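Local coordinates for tryptase inhibitor (Rhipicephalus appendiculatus, PDB 2UUY), which probably inhibits serine endopeptidases such as tryptase, through a compact Kunitz-like domain of a longer tick protein, at residues P10-C15 with G34-G39; F19-C24 with G39-G44. One frame throughout, in Å; residues are numbered along the deposited sequence.

Interaction 1: residues P10-C15 with G34-G39; sequences PVKGLC and GCYTGG
The Cys15-Cys35 disulfide joins two loops of this Kunitz-like domain, 10-15 and 34-39, at the end of the molecule that meets the other protein chain. As in Kunitz inhibitors, such a bridge probably ties the protease-facing loop to the second loop; backbone hydrogen bonds from Leu14 and from Cys15 O to the other protein chain are consistent with this. SG of Cys15 is bonded to SG of Cys35 at 2.1 Å with a bridge torsion of 109°. The backbones also meet here. Gly13 N gives a weak, bent hydrogen bond to Cys35 O (3.1 Å, 124° at the hydrogen), and a water donates to Gly13 O while accepting from Cys35 N at 2.8 Å. Cys35 is the centre of an inverse gamma turn, and a beta carbon on Gly13 would collide with Cys35 O.

Tyr36, the last residue of the turn, carries the rest of the contact. Its CG is anti to the carbonyl carbon (chi1 -65°), and the ring runs alongside residues 10-12. Pro10 CB approaches CE1 of Tyr36 obliquely at 3.8 Å, and Val11 O lies 3.6 Å from the same carbon. The Lys12 chain runs beside the phenol in the same direction, its CG 3.4 Å from Tyr36 OH. A second water connects that hydroxyl, 2.7 Å away, with Pro10 O. An alanine at Tyr36 would probably open a gap beside Pro10 and Val11 and leave this water without its partner on the 34-39 side.

Strand 19-25 backs the pair: Pro10 packs on Tyr23 and Met25, Tyr36 touches Arg21, and Gly34, at the end of strand 28-34, shares backbone hydrogen bonding with Phe19.

Interaction 2: residues F19-C24 with G39-G44; sequences FTRYYC and GYSRMG
Tyr22 and Tyr40 form a single antiparallel, hydrogen-bonded bridge, with Tyr22 N to Tyr40 O at 2.8 Å (163° at the hydrogen) and Tyr40 N to Tyr22 O at 2.9 Å. Just past it Met43 lies over one face of the Tyr22 ring: CB sits 3.8 Å from the ring centroid, almost on the normal, a CH-pi contact. The Met43 chain, bent at chi2 and chi3, crosses the tyrosine at about a right angle, brings SD into an oblique Met-aromatic contact and sets CE 3.4 Å from Tyr22 CD1. Ser41 O lies at the ring edge, near CE2. Gly39 CA covers a face of Tyr23, 3.8 Å from that ring's centroid. The Arg21 guanidinium has Tyr40 C over its centre and Ser41 N on the same face; NH2 makes a weak bond to Gly39 O at 3.2 Å, and NE has its stronger partner in Gly38 O. A water donates to both Thr20 O and Ser41 O. The bridge and ring contacts thus join the loop leading into helix 43-47 to the two-stranded hairpin, where strand 19-25 also pairs with strand 28-34, Tyr22 and Thr20 touch Val31, Cys46 packs on Tyr22, and the Cys24-Cys50 disulfide ties the strand to the C-terminal end.

In the fold
Both contacts involve the chain between strand 28-34 and helix 43-47, and they share Gly39. Interaction 1 is partly buried and fastens loop to loop by a covalent bridge, a buried tyrosine and two waters; interaction 2 lies at the surface but nearer the chain's centre, and fastens the loop to strand 19-25 by backbone pairing and ring faces. Arg21 and Tyr23 couple them: Arg21 CG packs on Tyr36 O, and Tyr23 OH makes a weak bond to Gly38 N. Their segments alternate along the chain. Strand 19-25 touches both 34-39 and the start of helix 43-47.

Interaction 1: residues P10-C15 with G34-G39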
# COMPACT_ATOMS: atom_id res chain seq x y z
N PRO B 10 19.44 -7.13 3.47
CA PRO B 10 18.71 -6.27 4.31
C PRO B 10 17.45 -6.90 4.91
O PRO B 10 16.82 -7.74 4.27
CB PRO B 10 18.23 -5.13 3.35
CG PRO B 10 19.27 -5.15 2.31
CD PRO B 10 19.57 -6.57 2.12
N VAL B 11 17.11 -6.55 6.13
CA VAL B 11 15.92 -7.06 6.77
C VAL B 11 14.71 -6.51 6.01
O VAL B 11 14.62 -5.30 5.75
CB VAL B 11 15.85 -6.67 8.25
CG1 VAL B 11 14.48 -6.98 8.85
CG2 VAL B 11 16.92 -7.42 9.05
N LYS B 12 13.82 -7.40 5.61
CA LYS B 12 12.59 -6.98 4.95
C LYS B 12 11.66 -6.29 5.93
O LYS B 12 11.37 -6.79 7.02
CB LYS B 12 11.87 -8.18 4.37
CG LYS B 12 12.62 -8.79 3.23
CD LYS B 12 12.09 -10.14 2.75
CE LYS B 12 12.94 -10.70 1.61
NZ LYS B 12 12.28 -11.81 0.87
N GLY B 13 11.17 -5.12 5.57
CA GLY B 13 10.19 -4.44 6.38
C GLY B 13 8.85 -5.14 6.30
O GLY B 13 8.51 -5.80 5.27
N LEU B 14 8.05 -5.01 7.37
CA LEU B 14 6.69 -5.56 7.42
C LEU B 14 5.72 -4.75 6.63
O LEU B 14 4.70 -5.31 6.22
CB LEU B 14 6.18 -5.70 8.87
CG LEU B 14 7.05 -6.45 9.86
CD1 LEU B 14 6.36 -6.45 11.20
CD2 LEU B 14 7.36 -7.81 9.29
N CYS B 15 5.95 -3.46 6.43
CA CYS B 15 5.04 -2.66 5.64
C CYS B 15 5.01 -3.16 4.20
O CYS B 15 5.91 -3.84 3.76
CB CYS B 15 5.40 -1.16 5.70
SG CYS B 15 6.61 -0.51 4.51
N GLY B 34 10.87 -3.13 -2.01
CA GLY B 34 10.02 -3.55 -0.91
C GLY B 34 10.02 -2.50 0.16
O GLY B 34 10.23 -1.32 -0.10
N CYS B 35 9.73 -2.93 1.39
CA CYS B 35 9.62 -1.99 2.51
C CYS B 35 10.97 -1.79 3.15
O CYS B 35 11.28 -2.31 4.22
CB CYS B 35 8.63 -2.56 3.55
SG CYS B 35 8.41 -1.44 4.95
N TYR B 36 11.79 -1.05 2.45
CA TYR B 36 13.18 -0.83 2.84
C TYR B 36 13.36 0.65 3.05
O TYR B 36 13.05 1.42 2.14
CB TYR B 36 14.13 -1.32 1.75
CG TYR B 36 14.10 -2.78 1.52
CD1 TYR B 36 14.69 -3.68 2.40
CD2 TYR B 36 13.46 -3.30 0.40
CE1 TYR B 36 14.65 -5.03 2.16
CE2 TYR B 36 13.45 -4.64 0.15
CZ TYR B 36 14.06 -5.51 1.03
OH TYR B 36 14.06 -6.85 0.77
N THR B 37 13.92 1.00 4.21
CA THR B 37 14.23 2.38 4.58
C THR B 37 15.73 2.64 4.60
O THR B 37 16.15 3.81 4.62
CB THR B 37 13.68 2.74 5.99
OG1 THR B 37 14.22 1.85 6.96
CG2 THR B 37 12.17 2.66 6.04
N GLY B 38 16.55 1.60 4.59
CA GLY B 38 17.99 1.75 4.59
C GLY B 38 18.55 1.91 3.20
O GLY B 38 17.84 2.17 2.22
N GLY B 39 19.84 1.71 3.08
CA GLY B 39 20.51 1.92 1.82
C GLY B 39 20.35 3.33 1.32
O GLY B 39 20.16 4.27 2.09
O HOH W 1 16.17 -8.29 1.69
O HOH W 2 9.71 -5.48 2.51

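Interaction 2: residues F19-C24 with G39-G44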
# COMPACT_ATOMS: atom_id res chain seq x y z
N PHE B 19 9.34 0.47 -2.19
CA PHE B 19 10.42 1.42 -2.47
C PHE B 19 11.55 0.72 -3.20
O PHE B 19 11.75 -0.47 -3.03
CB PHE B 19 10.95 2.01 -1.18
CG PHE B 19 9.93 2.71 -0.36
CD1 PHE B 19 9.29 3.83 -0.85
CD2 PHE B 19 9.68 2.35 0.96
CE1 PHE B 19 8.36 4.50 -0.09
CE2 PHE B 19 8.75 3.02 1.73
CZ PHE B 19 8.10 4.11 1.20
N THR B 20 12.30 1.48 -3.99
CA THR B 20 13.51 1.00 -4.64
C THR B 20 14.70 1.58 -3.89
O THR B 20 14.87 2.79 -3.83
CB THR B 20 13.56 1.43 -6.12
OG1 THR B 20 12.44 0.85 -6.79
CG2 THR B 20 14.86 0.99 -6.78
N ARG B 21 15.50 0.71 -3.28
CA ARG B 21 16.69 1.14 -2.52
C ARG B 21 17.90 0.39 -3.01
O ARG B 21 17.81 -0.74 -3.44
CB ARG B 21 16.52 0.85 -1.04
CG ARG B 21 15.25 1.36 -0.43
CD ARG B 21 15.15 2.83 -0.46
NE ARG B 21 16.17 3.45 0.36
CZ ARG B 21 16.29 4.75 0.54
NH1 ARG B 21 15.50 5.57 -0.11
NH2 ARG B 21 17.24 5.22 1.34
N TYR B 22 19.07 1.01 -2.88
CA TYR B 22 20.32 0.39 -3.27
C TYR B 22 21.15 0.18 -2.02
O TYR B 22 21.38 1.10 -1.26
CB TYR B 22 21.06 1.29 -4.27
CG TYR B 22 20.24 1.54 -5.53
CD1 TYR B 22 20.26 0.63 -6.56
CD2 TYR B 22 19.42 2.64 -5.63
CE1 TYR B 22 19.48 0.83 -7.70
CE2 TYR B 22 18.69 2.85 -6.77
CZ TYR B 22 18.70 1.92 -7.78
OH TYR B 22 17.89 2.14 -8.90
N TYR B 23 21.57 -1.07 -1.79
CA TYR B 23 22.35 -1.44 -0.62
C TYR B 23 23.67 -2.05 -1.06
O TYR B 23 23.74 -2.83 -2.00
CB TYR B 23 21.61 -2.49 0.21
CG TYR B 23 20.46 -2.04 1.06
CD1 TYR B 23 20.62 -1.91 2.41
CD2 TYR B 23 19.19 -1.86 0.52
CE1 TYR B 23 19.56 -1.59 3.23
CE2 TYR B 23 18.12 -1.55 1.34
CZ TYR B 23 18.31 -1.41 2.67
OH TYR B 23 17.21 -1.13 3.47
N CYS B 24 24.71 -1.70 -0.33
CA CYS B 24 26.00 -2.30 -0.54
C CYS B 24 26.06 -3.70 0.03
O CYS B 24 25.90 -3.88 1.26
CB CYS B 24 27.05 -1.44 0.16
SG CYS B 24 28.72 -2.08 -0.01
N GLY B 39 19.84 1.71 3.08
CA GLY B 39 20.51 1.92 1.82
C GLY B 39 20.35 3.33 1.32
O GLY B 39 20.16 4.27 2.09
N TYR B 40 20.35 3.44 0.00
CA TYR B 40 20.37 4.74 -0.66
C TYR B 40 19.29 4.78 -1.72
O TYR B 40 18.95 3.76 -2.35
CB TYR B 40 21.76 5.05 -1.27
CG TYR B 40 22.88 5.25 -0.27
CD1 TYR B 40 23.29 6.51 0.11
CD2 TYR B 40 23.53 4.16 0.28
CE1 TYR B 40 24.31 6.69 1.00
CE2 TYR B 40 24.56 4.32 1.20
CZ TYR B 40 24.95 5.60 1.55
OH TYR B 40 25.99 5.79 2.45
N SER B 41 18.72 5.95 -1.96
CA SER B 41 17.75 6.03 -3.07
C SER B 41 18.42 6.15 -4.41
O SER B 41 17.76 5.88 -5.41
CB SER B 41 16.74 7.16 -2.91
OG SER B 41 17.39 8.38 -2.83
N ARG B 42 19.69 6.58 -4.45
CA ARG B 42 20.41 6.70 -5.71
C ARG B 42 21.53 5.66 -5.74
O ARG B 42 22.30 5.53 -4.79
CB ARG B 42 21.00 8.10 -5.88
CG ARG B 42 20.04 9.13 -6.46
CD ARG B 42 19.03 9.71 -5.49
NE ARG B 42 19.72 10.34 -4.36
CZ ARG B 42 20.10 11.62 -4.29
NH1 ARG B 42 19.81 12.48 -5.26
NH2 ARG B 42 20.76 12.02 -3.21
N MET B 43 21.62 4.92 -6.83
CA MET B 43 22.66 3.94 -7.03
C MET B 43 24.05 4.53 -6.86
O MET B 43 24.91 3.92 -6.21
CB MET B 43 22.52 3.29 -8.41
CG MET B 43 23.63 2.35 -8.75
SD MET B 43 23.80 0.94 -7.66
CE MET B 43 22.91 -0.35 -8.50
N GLY B 44 24.29 5.72 -7.40
CA GLY B 44 25.63 6.28 -7.33
C GLY B 44 26.04 6.65 -5.94
O GLY B 44 27.23 6.62 -5.60
O HOH W 3 15.25 4.84 -5.55